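PDB 2Z4I: lipoprotein NlpE from Escherichia coli, which takes part in copper homeostasis and in the binding of stationary-phase cells to hydrophobic surfaces during biofilm formation, and activates the Cpx pathway. Local coordinates for residues 155-158 against 159-163. The protein carries 1 engineered substitution. Numbering follows the deposited sequence.
Sequences NNAE and LERSY
Asn156, Ala157 and Glu158 give their carbonyl oxygens to the backbone N-H groups of Glu160, Arg161 and Ser162 in turn, so the first turn of helix 157-167 closes with successive i to i+4 bonds, the first of them 3.0 Å from Glu160 N to Asn156 O. Asn156 is the N-cap: with CG anti to its own N (chi1 -177°), its OD1 turns back over the helix end and accepts from Leu159 N at 3.1 Å, in the carbonyl plane and on a lone pair. Glu160 accepts in return: its chain bends at chi2 and brings OE1 to within 2.9 Å of Asn156 N, the donor, which approaches from above the carboxylate plane, 61° out of it. This reciprocal pairing resembles a capping box, but the acid sits one residue later than that motif requires. With Glu160 replaced by an alanine, Asn156 N would probably lose this acceptor and the chain leading into the helix would be held less firmly. On the outer side, Ala157 CB lies against one face of the Arg161 guanidinium, offset toward its rim, 3.6 Å from Arg161 NH2. Arg161 NE makes a long salt bridge of 3.9 Å to Glu158 OE2, the two planar groups standing 84° apart. Glu158 O is doubly gripped, by Ser162 N and by Ser162 OG, which lies 2.9 Å from Glu158 O and comes from above the carbonyl plane. Within the C-terminal OB-fold domain, Glu160 meets Tyr133 and Tyr135 of strand 127-135, while Leu159 and Ser162 rest on Phe205 of strand 205-206, seating the start of the helix against the barrel.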
# COMPACT_ATOMS: atom_id res chain seq x y z
N ASN A 155 -3.12 -30.67 -4.70
CA ASN A 155 -4.14 -31.66 -5.02
C ASN A 155 -5.50 -31.16 -4.66
O ASN A 155 -5.68 -30.56 -3.61
CB ASN A 155 -3.89 -32.96 -4.28
CG ASN A 155 -2.82 -33.78 -4.90
OD1 ASN A 155 -1.67 -33.35 -4.97
ND2 ASN A 155 -3.18 -34.96 -5.38
N ASN A 156 -6.46 -31.39 -5.55
CA ASN A 156 -7.84 -30.99 -5.34
C ASN A 156 -8.72 -31.94 -6.15
O ASN A 156 -8.81 -31.85 -7.37
CB ASN A 156 -8.06 -29.56 -5.80
CG ASN A 156 -9.46 -29.10 -5.54
OD1 ASN A 156 -10.39 -29.48 -6.24
ND2 ASN A 156 -9.63 -28.30 -4.51
N ALA A 157 -9.36 -32.86 -5.44
CA ALA A 157 -10.22 -33.87 -6.03
C ALA A 157 -11.03 -33.39 -7.21
O ALA A 157 -10.83 -33.83 -8.34
CB ALA A 157 -11.14 -34.43 -4.98
N GLU A 158 -11.96 -32.47 -6.94
CA GLU A 158 -12.83 -31.95 -7.97
C GLU A 158 -12.11 -31.43 -9.20
O GLU A 158 -12.50 -31.75 -10.33
CB GLU A 158 -13.72 -30.84 -7.42
CG GLU A 158 -14.94 -30.60 -8.28
CD GLU A 158 -15.48 -31.90 -8.88
OE1 GLU A 158 -14.87 -32.40 -9.86
OE2 GLU A 158 -16.50 -32.44 -8.37
N LEU A 159 -11.06 -30.65 -9.00
CA LEU A 159 -10.32 -30.13 -10.14
C LEU A 159 -9.83 -31.31 -10.99
O LEU A 159 -10.08 -31.37 -12.19
CB LEU A 159 -9.14 -29.30 -9.66
CG LEU A 159 -8.48 -28.42 -10.72
CD1 LEU A 159 -9.47 -27.37 -11.20
CD2 LEU A 159 -7.25 -27.75 -10.14
N GLU A 160 -9.17 -32.27 -10.35
CA GLU A 160 -8.65 -33.44 -11.05
C GLU A 160 -9.73 -34.24 -11.75
O GLU A 160 -9.50 -34.79 -12.83
CB GLU A 160 -7.90 -34.34 -10.06
CG GLU A 160 -6.66 -33.69 -9.48
CD GLU A 160 -6.47 -33.99 -8.01
OE1 GLU A 160 -5.53 -33.44 -7.41
OE2 GLU A 160 -7.27 -34.78 -7.46
N ARG A 161 -10.91 -34.31 -11.15
CA ARG A 161 -12.01 -35.03 -11.77
C ARG A 161 -12.32 -34.31 -13.09
O ARG A 161 -12.22 -34.88 -14.17
CB ARG A 161 -13.26 -35.01 -10.88
CG ARG A 161 -13.09 -35.59 -9.47
CD ARG A 161 -14.46 -36.01 -8.91
NE ARG A 161 -14.63 -35.78 -7.47
CZ ARG A 161 -14.03 -36.47 -6.50
NH1 ARG A 161 -13.20 -37.47 -6.80
NH2 ARG A 161 -14.30 -36.18 -5.23
N SER A 162 -12.67 -33.03 -12.96
CA SER A 162 -13.00 -32.18 -14.09
C SER A 162 -11.97 -32.27 -15.20
O SER A 162 -12.32 -32.41 -16.37
CB SER A 162 -13.12 -30.73 -13.62
OG SER A 162 -14.05 -30.63 -12.55
N TYR A 163 -10.69 -32.20 -14.84
CA TYR A 163 -9.64 -32.30 -15.85
C TYR A 163 -9.83 -33.58 -16.66
O TYR A 163 -9.93 -33.53 -17.89
CB TYR A 163 -8.26 -32.33 -15.18
CG TYR A 163 -7.15 -32.90 -16.06
CD1 TYR A 163 -6.89 -32.37 -17.32
CD2 TYR A 163 -6.35 -33.96 -15.61
CE1 TYR A 163 -5.87 -32.87 -18.12
CE2 TYR A 163 -5.33 -34.48 -16.41
CZ TYR A 163 -5.09 -33.93 -17.67
OH TYR A 163 -4.09 -34.44 -18.49